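Local coordinates for protein dihydroorotase (Agrobacterium tumefaciens, PDB 2OGJ) that catalyses the deacetylation of acetyl-(R)-mandelate and, less efficiently, acetyl glycolate in vitro, as an esterase of the amidohydrolase family with a binuclear zinc site, at residues S271-E276 / N365-R370; D303-M308 / A389-P394; D356-A361 / R370-F375. All coordinates share one frame; numbering follows the deposited sequence.

Contact 1: residues S271-E276 / N365-R370; sequences SFKVAE and NGDVSR
The Asn365 amide is held at both ends, each atom by one bond: ND2 donates to Gly235 O, and OD1 accepts from Lys236 NZ. Its backbone N is bonded to Asp363 as well. So fixed, the amide lies against Ser271 without bonding to it, ND2 sitting 3.1 Å from Ser271 CB. Ser271 is the N-cap of the helix that begins at Phe272; OG, anti to its own backbone N, accepts a weak but nearly straight bond (172°) from Val274 N at 3.3 Å. One residue on, the Phe272 side chain, with CG anti to the carbonyl carbon, reaches toward the other segment. Ser369 CB rests over one face of the ring, 3.7 Å from its centroid, in a CH-pi contact offset toward the rim. Asp367 O meets the edge of the same ring in plane, 3.6 Å from Phe272 CE2. On the solvent side, the extended Lys273 chain crosses the Asp367 side chain at about a right angle, and Lys273 NZ forms a salt bridge with Asp367 OD1 at 3.5 Å. The start of helix 272-280 is thus packed against the loop and first residues of strand 368-382, and Phe272 also touches Lys310 and Ser313 of helix 304-313.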
loop_
_atom_site.group_PDB
_atom_site.type_symbol
_atom_site.label_atom_id
_atom_site.label_comp_id
_atom_site.label_asym_id
_atom_site.label_seq_id
_atom_site.Cartn_x
_atom_site.Cartn_y
_atom_site.Cartn_z
ATOM N N SER A 271 -20.210 -8.574 -27.495
ATOM C CA SER A 271 -20.186 -9.896 -28.106
ATOM C C SER A 271 -21.501 -10.179 -28.837
ATOM O O SER A 271 -22.585 -9.979 -28.277
ATOM C CB SER A 271 -19.983 -10.966 -27.034
ATOM O OG SER A 271 -20.135 -12.269 -27.585
ATOM N N PHE A 272 -21.334 -10.664 -30.109
ATOM C CA PHE A 272 -22.535 -10.949 -30.893
ATOM C C PHE A 272 -23.308 -12.066 -30.218
ATOM O O PHE A 272 -24.537 -12.014 -30.113
ATOM C CB PHE A 272 -22.167 -11.438 -32.287
ATOM C CG PHE A 272 -21.773 -10.361 -33.228
ATOM C CD1 PHE A 272 -22.705 -9.427 -33.667
ATOM C CD2 PHE A 272 -20.485 -10.317 -33.741
ATOM C CE1 PHE A 272 -22.366 -8.464 -34.617
ATOM C CE2 PHE A 272 -20.129 -9.357 -34.692
ATOM C CZ PHE A 272 -21.078 -8.431 -35.130
ATOM N N LYS A 273 -22.570 -13.087 -29.783
ATOM C CA LYS A 273 -23.143 -14.246 -29.123
ATOM C C LYS A 273 -23.911 -13.880 -27.860
ATOM O O LYS A 273 -25.047 -14.318 -27.686
ATOM C CB LYS A 273 -22.040 -15.258 -28.835
ATOM C CG LYS A 273 -21.311 -15.609 -30.115
ATOM C CD LYS A 273 -20.344 -16.769 -29.999
ATOM C CE LYS A 273 -19.825 -17.150 -31.395
ATOM N NZ LYS A 273 -18.778 -18.223 -31.385
ATOM N N VAL A 274 -23.322 -13.071 -26.987
ATOM C CA VAL A 274 -24.020 -12.675 -25.768
ATOM C C VAL A 274 -25.306 -11.946 -26.128
ATOM O O VAL A 274 -26.373 -12.271 -25.613
ATOM C CB VAL A 274 -23.162 -11.749 -24.875
ATOM C CG1 VAL A 274 -24.023 -11.142 -23.784
ATOM C CG2 VAL A 274 -22.020 -12.540 -24.255
ATOM N N ALA A 275 -25.205 -10.972 -27.027
ATOM C CA ALA A 275 -26.358 -10.182 -27.456
ATOM C C ALA A 275 -27.448 -11.006 -28.128
ATOM O O ALA A 275 -28.635 -10.749 -27.933
ATOM C CB ALA A 275 -25.903 -9.066 -28.394
ATOM N N GLU A 276 -27.041 -11.983 -28.928
ATOM C CA GLU A 276 -28.000 -12.824 -29.633
ATOM C C GLU A 276 -28.832 -13.546 -28.601
ATOM O O GLU A 276 -30.056 -13.433 -28.566
ATOM C CB GLU A 276 -27.280 -13.849 -30.511
ATOM C CG GLU A 276 -28.053 -14.229 -31.761
ATOM C CD GLU A 276 -27.525 -15.485 -32.436
ATOM O OE1 GLU A 276 -26.291 -15.592 -32.642
ATOM O OE2 GLU A 276 -28.348 -16.368 -32.773
ATOM N N ASN A 365 -14.927 -9.586 -29.367
ATOM C CA ASN A 365 -14.441 -10.953 -29.178
ATOM C C ASN A 365 -13.790 -11.547 -30.414
ATOM O O ASN A 365 -13.578 -12.758 -30.497
ATOM C CB ASN A 365 -15.570 -11.874 -28.703
ATOM C CG ASN A 365 -15.762 -11.809 -27.209
ATOM O OD1 ASN A 365 -14.791 -11.685 -26.466
ATOM N ND2 ASN A 365 -17.006 -11.899 -26.757
ATOM N N GLY A 366 -13.468 -10.693 -31.375
ATOM C CA GLY A 366 -12.837 -11.176 -32.587
ATOM C C GLY A 366 -13.808 -11.907 -33.492
ATOM O O GLY A 366 -13.480 -12.190 -34.642
ATOM N N ASP A 367 -14.993 -12.226 -32.975
ATOM C CA ASP A 367 -16.020 -12.907 -33.761
ATOM C C ASP A 367 -16.468 -12.001 -34.892
ATOM O O ASP A 367 -16.792 -10.835 -34.675
ATOM C CB ASP A 367 -17.220 -13.258 -32.884
ATOM C CG ASP A 367 -17.216 -14.702 -32.443
ATOM O OD1 ASP A 367 -17.483 -15.576 -33.300
ATOM O OD2 ASP A 367 -16.942 -14.964 -31.251
ATOM N N VAL A 368 -16.487 -12.539 -36.103
ATOM C CA VAL A 368 -16.893 -11.757 -37.255
ATOM C C VAL A 368 -18.271 -12.140 -37.760
ATOM O O VAL A 368 -18.584 -13.319 -37.888
ATOM C CB VAL A 368 -15.881 -11.916 -38.402
ATOM C CG1 VAL A 368 -16.460 -11.369 -39.690
ATOM C CG2 VAL A 368 -14.605 -11.175 -38.069
ATOM N N SER A 369 -19.099 -11.136 -38.018
ATOM C CA SER A 369 -20.431 -11.350 -38.556
ATOM C C SER A 369 -20.572 -10.414 -39.755
ATOM O O SER A 369 -19.951 -9.352 -39.793
ATOM C CB SER A 369 -21.494 -11.027 -37.507
ATOM O OG SER A 369 -22.791 -11.016 -38.082
ATOM N N ARG A 370 -21.364 -10.806 -40.748
ATOM C CA ARG A 370 -21.549 -9.957 -41.925
ATOM C C ARG A 370 -22.953 -9.392 -41.990
ATOM O O ARG A 370 -23.900 -10.094 -42.342
ATOM C CB ARG A 370 -21.228 -10.718 -43.217
ATOM C CG ARG A 370 -21.931 -12.052 -43.382
ATOM C CD ARG A 370 -21.659 -12.653 -44.768
ATOM N NE ARG A 370 -20.241 -12.930 -45.013
ATOM C CZ ARG A 370 -19.343 -12.031 -45.414
ATOM N NH1 ARG A 370 -19.702 -10.768 -45.624
ATOM N NH2 ARG A 370 -18.078 -12.395 -45.621
#

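Contact 2: residues D303-M308 / A389-P394; sequences DLATTM and ASRYIP
A chi1 of 46° places Asp303 CG in the crowded position between the backbone N and the carbonyl carbon, so one carboxylate oxygen turns back over the helix start and the other faces the chain at Tyr392. Asp303 OD1 accepts from Tyr392 N at 2.6 Å, almost straight (176°), meeting the oxygen nearly along its C-O axis. Asp303 OD2 carries two bonds, one from Thr306 N at 2.9 Å and one from Thr306 OG1 at 2.6 Å, the hydroxyl coming from above the carboxylate plane. Thr306 can give both because its OG1 stands beside its own N. The N-cap carboxylate is held by three donors, which fixes its rotation, and the partial positive charge of the helix end probably steadies its negative form. Arg391, bent at chi3, crosses Thr306 at about a right angle; its CG lies 4.1 Å from Ala305 CB, and its guanidinium edge faces Thr306 OG1 without a hydrogen bond. Tyr392 leads its ring off to Asn298, where OH is bonded. This buried contact fastens the loop after strand 385-388 to the first turn of helix 304-313, with Pro377 of strand 368-382 touching Ala305 and Arg391, and Trp73 of strand 68-75 on Ala305.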
loop_
_atom_site.group_PDB
_atom_site.type_symbol
_atom_site.label_atom_id
_atom_site.label_comp_id
_atom_site.label_asym_id
_atom_site.label_seq_id
_atom_site.Cartn_x
_atom_site.Cartn_y
_atom_site.Cartn_z
ATOM N N ASP A 303 -18.350 3.287 -35.686
ATOM C CA ASP A 303 -19.192 4.408 -35.356
ATOM C C ASP A 303 -20.522 3.888 -34.840
ATOM O O ASP A 303 -20.774 2.690 -34.870
ATOM C CB ASP A 303 -19.395 5.265 -36.597
ATOM C CG ASP A 303 -19.731 4.435 -37.836
ATOM O OD1 ASP A 303 -19.360 4.876 -38.940
ATOM O OD2 ASP A 303 -20.364 3.357 -37.722
ATOM N N LEU A 304 -21.362 4.796 -34.358
ATOM C CA LEU A 304 -22.666 4.433 -33.826
ATOM C C LEU A 304 -23.518 3.661 -34.839
ATOM O O LEU A 304 -24.191 2.682 -34.482
ATOM C CB LEU A 304 -23.407 5.694 -33.382
ATOM C CG LEU A 304 -24.650 5.436 -32.547
ATOM C CD1 LEU A 304 -24.209 4.743 -31.263
ATOM C CD2 LEU A 304 -25.397 6.739 -32.250
ATOM N N ALA A 305 -23.491 4.102 -36.098
ATOM C CA ALA A 305 -24.274 3.452 -37.145
ATOM C C ALA A 305 -23.910 1.967 -37.271
ATOM O O ALA A 305 -24.789 1.111 -37.358
ATOM C CB ALA A 305 -24.069 4.177 -38.484
ATOM N N THR A 306 -22.616 1.656 -37.272
ATOM C CA THR A 306 -22.192 0.266 -37.369
ATOM C C THR A 306 -22.669 -0.516 -36.136
ATOM O O THR A 306 -23.061 -1.680 -36.237
ATOM C CB THR A 306 -20.645 0.151 -37.473
ATOM O OG1 THR A 306 -20.174 0.879 -38.612
ATOM C CG2 THR A 306 -20.222 -1.317 -37.599
ATOM N N THR A 307 -22.630 0.138 -34.978
ATOM C CA THR A 307 -23.036 -0.482 -33.727
ATOM C C THR A 307 -24.536 -0.743 -33.776
ATOM O O THR A 307 -25.010 -1.776 -33.272
ATOM C CB THR A 307 -22.670 0.442 -32.511
ATOM O OG1 THR A 307 -21.247 0.602 -32.449
ATOM C CG2 THR A 307 -23.160 -0.140 -31.176
HETATM N N MSE A 308 -25.287 0.186 -34.377
HETATM C CA MSE A 308 -26.738 0.020 -34.501
HETATM C C MSE A 308 -26.999 -1.161 -35.446
HETATM O O MSE A 308 -27.946 -1.907 -35.261
HETATM C CB MSE A 308 -27.384 1.287 -35.066
HETATM C CG MSE A 308 -27.235 2.535 -34.197
HETATM SE SE MSE A 308 -27.595 4.116 -35.043
HETATM C CE MSE A 308 -29.295 4.008 -35.210
ATOM N N ALA A 389 -23.241 13.807 -43.367
ATOM C CA ALA A 389 -22.792 12.698 -42.538
ATOM C C ALA A 389 -22.422 11.509 -43.402
ATOM O O ALA A 389 -22.841 11.406 -44.558
ATOM C CB ALA A 389 -23.890 12.296 -41.532
ATOM N N SER A 390 -21.633 10.613 -42.818
ATOM C CA SER A 390 -21.161 9.405 -43.486
ATOM C C SER A 390 -20.502 8.451 -42.484
ATOM O O SER A 390 -19.946 8.883 -41.462
ATOM C CB SER A 390 -20.164 9.782 -44.583
ATOM O OG SER A 390 -19.419 8.660 -45.017
ATOM N N ARG A 391 -20.583 7.152 -42.764
ATOM C CA ARG A 391 -19.979 6.151 -41.896
ATOM C C ARG A 391 -18.472 6.311 -41.932
ATOM O O ARG A 391 -17.930 6.820 -42.911
ATOM C CB ARG A 391 -20.368 4.737 -42.335
ATOM C CG ARG A 391 -21.738 4.318 -41.839
ATOM C CD ARG A 391 -22.148 2.930 -42.311
ATOM N NE ARG A 391 -21.094 1.950 -42.079
ATOM C CZ ARG A 391 -20.273 1.498 -43.025
ATOM N NH1 ARG A 391 -20.391 1.936 -44.275
ATOM N NH2 ARG A 391 -19.327 0.614 -42.718
ATOM N N TYR A 392 -17.825 5.886 -40.843
ATOM C CA TYR A 392 -16.378 5.941 -40.657
ATOM C C TYR A 392 -15.699 4.919 -41.550
ATOM O O TYR A 392 -16.102 3.756 -41.624
ATOM C CB TYR A 392 -16.024 5.659 -39.186
ATOM C CG TYR A 392 -14.546 5.421 -38.929
ATOM C CD1 TYR A 392 -13.660 6.490 -38.781
ATOM C CD2 TYR A 392 -14.021 4.115 -38.886
ATOM C CE1 TYR A 392 -12.288 6.271 -38.602
ATOM C CE2 TYR A 392 -12.648 3.883 -38.710
ATOM C CZ TYR A 392 -11.788 4.963 -38.574
ATOM O OH TYR A 392 -10.429 4.746 -38.469
ATOM N N ILE A 393 -14.665 5.359 -42.241
ATOM C CA ILE A 393 -13.941 4.465 -43.110
ATOM C C ILE A 393 -12.630 4.160 -42.411
ATOM O O ILE A 393 -11.805 5.057 -42.190
ATOM C CB ILE A 393 -13.684 5.110 -44.503
ATOM C CG1 ILE A 393 -15.012 5.587 -45.105
ATOM C CG2 ILE A 393 -13.018 4.089 -45.437
ATOM C CD1 ILE A 393 -16.031 4.487 -45.228
ATOM N N PRO A 394 -12.428 2.888 -42.035
ATOM C CA PRO A 394 -11.208 2.470 -41.348
ATOM C C PRO A 394 -9.940 2.725 -42.137
ATOM O O PRO A 394 -9.692 2.089 -43.158
ATOM C CB PRO A 394 -11.453 0.984 -41.064
ATOM C CG PRO A 394 -12.385 0.574 -42.153
ATOM C CD PRO A 394 -13.329 1.742 -42.254
#

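Contact 3: residues D356-A361 / R370-F375; sequences DADLEA and RLKRLF
The beta hairpin of strands 348-362 and 368-382 is antiparallel here, and a beta bulge shifts its register by one residue between Asp356 and Leu359. In the hydrogen-bonded pair Leu359-Leu371, Leu359 N donates to Leu371 O at 3.1 Å, in the carbonyl plane. Within the bulge, Ala357 N donates a hydrogen bond to Lys372 O at 2.9 Å from well above the carbonyl plane (61° out of it), as the second strand turns its corner at Lys372 and Arg373. That corner brings Leu374 CD1 to 3.5 Å from Ala357 CB and also near Leu359 CD2, while Leu371 CD1 meets Ala361 CB. Four charged side chains form a salt-bridge network. Asp358, its CG anti to the backbone N, points OD1 between two bases in hydrogen-bonded salt bridges, with Lys372 NZ at 3.0 Å and with Arg370 NH1 at 3.2 Å, the latter hydrogen bond weak. Glu360 OE2 stands over the face of the Arg370 guanidinium, 3.0 Å from NH2, with the two planes 4° apart: a salt bridge of charges only, with no N-H aimed at it. Two acids and two bases roughly cancel in charge, and because solvent screens these exposed pairs they are probably only modestly stabilising.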
loop_
_atom_site.group_PDB
_atom_site.type_symbol
_atom_site.label_atom_id
_atom_site.label_comp_id
_atom_site.label_asym_id
_atom_site.label_seq_id
_atom_site.Cartn_x
_atom_site.Cartn_y
_atom_site.Cartn_z
ATOM N N ASP A 356 -29.309 -2.355 -48.056
ATOM C CA ASP A 356 -28.852 -3.735 -48.122
ATOM C C ASP A 356 -27.354 -3.757 -48.336
ATOM O O ASP A 356 -26.810 -2.946 -49.094
ATOM C CB ASP A 356 -29.532 -4.483 -49.264
ATOM C CG ASP A 356 -30.992 -4.760 -48.989
ATOM O OD1 ASP A 356 -31.326 -5.161 -47.852
ATOM O OD2 ASP A 356 -31.804 -4.596 -49.922
ATOM N N ALA A 357 -26.681 -4.677 -47.659
ATOM C CA ALA A 357 -25.245 -4.781 -47.801
ATOM C C ALA A 357 -24.760 -6.169 -47.438
ATOM O O ALA A 357 -25.552 -7.060 -47.108
ATOM C CB ALA A 357 -24.561 -3.753 -46.929
ATOM N N ASP A 358 -23.448 -6.342 -47.528
ATOM C CA ASP A 358 -22.800 -7.596 -47.184
ATOM C C ASP A 358 -21.463 -7.156 -46.600
ATOM O O ASP A 358 -20.418 -7.245 -47.248
ATOM C CB ASP A 358 -22.596 -8.455 -48.431
ATOM C CG ASP A 358 -21.923 -9.778 -48.123
ATOM O OD1 ASP A 358 -22.431 -10.509 -47.238
ATOM O OD2 ASP A 358 -20.892 -10.086 -48.770
ATOM N N LEU A 359 -21.513 -6.650 -45.373
ATOM C CA LEU A 359 -20.321 -6.153 -44.708
ATOM C C LEU A 359 -19.990 -6.969 -43.488
ATOM O O LEU A 359 -20.876 -7.381 -42.739
ATOM C CB LEU A 359 -20.522 -4.702 -44.274
ATOM C CG LEU A 359 -19.301 -4.041 -43.629
ATOM C CD1 LEU A 359 -18.193 -3.930 -44.663
ATOM C CD2 LEU A 359 -19.666 -2.668 -43.090
ATOM N N GLU A 360 -18.701 -7.198 -43.289
ATOM C CA GLU A 360 -18.256 -7.941 -42.133
ATOM C C GLU A 360 -17.763 -6.966 -41.099
ATOM O O GLU A 360 -16.924 -6.115 -41.379
ATOM C CB GLU A 360 -17.126 -8.907 -42.484
ATOM C CG GLU A 360 -17.571 -10.125 -43.264
ATOM C CD GLU A 360 -16.593 -11.276 -43.145
ATOM O OE1 GLU A 360 -15.382 -11.054 -43.374
ATOM O OE2 GLU A 360 -17.039 -12.402 -42.824
ATOM N N ALA A 361 -18.325 -7.079 -39.909
ATOM C CA ALA A 361 -17.922 -6.255 -38.786
ATOM C C ALA A 361 -17.489 -7.271 -37.737
ATOM O O ALA A 361 -17.945 -8.413 -37.747
ATOM C CB ALA A 361 -19.094 -5.445 -38.288
ATOM N N ARG A 370 -21.364 -10.806 -40.748
ATOM C CA ARG A 370 -21.549 -9.957 -41.925
ATOM C C ARG A 370 -22.953 -9.392 -41.990
ATOM O O ARG A 370 -23.900 -10.094 -42.342
ATOM C CB ARG A 370 -21.228 -10.718 -43.217
ATOM C CG ARG A 370 -21.931 -12.052 -43.382
ATOM C CD ARG A 370 -21.659 -12.653 -44.768
ATOM N NE ARG A 370 -20.241 -12.930 -45.013
ATOM C CZ ARG A 370 -19.343 -12.031 -45.414
ATOM N NH1 ARG A 370 -19.702 -10.768 -45.624
ATOM N NH2 ARG A 370 -18.078 -12.395 -45.621
ATOM N N LEU A 371 -23.061 -8.114 -41.640
ATOM C CA LEU A 371 -24.328 -7.388 -41.620
ATOM C C LEU A 371 -24.964 -7.280 -43.016
ATOM O O LEU A 371 -24.315 -6.900 -43.991
ATOM C CB LEU A 371 -24.102 -5.989 -41.024
ATOM C CG LEU A 371 -23.138 -5.948 -39.828
ATOM C CD1 LEU A 371 -22.763 -4.524 -39.497
ATOM C CD2 LEU A 371 -23.768 -6.630 -38.638
ATOM N N LYS A 372 -26.245 -7.624 -43.087
ATOM C CA LYS A 372 -27.005 -7.602 -44.332
ATOM C C LYS A 372 -27.764 -6.286 -44.543
ATOM O O LYS A 372 -28.276 -6.019 -45.632
ATOM C CB LYS A 372 -27.994 -8.775 -44.351
ATOM C CG LYS A 372 -27.351 -10.162 -44.251
ATOM C CD LYS A 372 -26.375 -10.390 -45.388
ATOM C CE LYS A 372 -25.919 -11.834 -45.452
ATOM N NZ LYS A 372 -24.911 -12.029 -46.540
ATOM N N ARG A 373 -27.842 -5.475 -43.493
ATOM C CA ARG A 373 -28.513 -4.182 -43.551
ATOM C C ARG A 373 -27.670 -3.185 -42.774
ATOM O O ARG A 373 -27.151 -3.500 -41.708
ATOM C CB ARG A 373 -29.913 -4.282 -42.962
ATOM C CG ARG A 373 -30.831 -5.140 -43.800
ATOM C CD ARG A 373 -31.978 -5.678 -42.981
ATOM N NE ARG A 373 -33.061 -4.720 -42.795
ATOM C CZ ARG A 373 -34.040 -4.877 -41.907
ATOM N NH1 ARG A 373 -34.065 -5.948 -41.121
ATOM N NH2 ARG A 373 -35.004 -3.971 -41.812
ATOM N N LEU A 374 -27.531 -1.981 -43.312
ATOM C CA LEU A 374 -26.712 -0.977 -42.666
ATOM C C LEU A 374 -27.307 0.397 -42.449
ATOM O O LEU A 374 -27.797 1.042 -43.380
ATOM C CB LEU A 374 -25.416 -0.803 -43.446
ATOM C CG LEU A 374 -24.483 -2.000 -43.436
ATOM C CD1 LEU A 374 -23.343 -1.727 -44.396
ATOM C CD2 LEU A 374 -23.980 -2.256 -42.020
ATOM N N PHE A 375 -27.263 0.848 -41.203
ATOM C CA PHE A 375 -27.724 2.182 -40.925
ATOM C C PHE A 375 -26.630 3.022 -41.557
ATOM O O PHE A 375 -25.438 2.772 -41.349
ATOM C CB PHE A 375 -27.818 2.451 -39.426
ATOM C CG PHE A 375 -28.997 1.803 -38.777
ATOM C CD1 PHE A 375 -28.937 0.472 -38.367
ATOM C CD2 PHE A 375 -30.182 2.516 -38.599
ATOM C CE1 PHE A 375 -30.042 -0.145 -37.793
ATOM C CE2 PHE A 375 -31.296 1.911 -38.024
ATOM C CZ PHE A 375 -31.226 0.577 -37.618
#

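Overall arrangement
Along the chain come 271-276, 303-308, 356-361, 365-370, 370-375 and 389-394. Contact 3 is nested inside the loop closed by contact 2, whereas contact 1 crosses both. All three gather round the hairpin of strands 348-362 and 368-382. Contacts 1 and 3 have centres about 14 Å apart, share Arg370, and are joined by a probable hydrogen bond from Ala361 N to Ser369 O at 2.8 Å. Contact 2 is centred about 12 Å from contact 3, which it touches through Arg391 and Ala305, and about 17 Å from contact 1, without touching it. Contact 1 joins the hairpin to helix 272-280, and contact 2 the loop after strand 385-388 to helix 304-313, the next in this TIM-barrel protein.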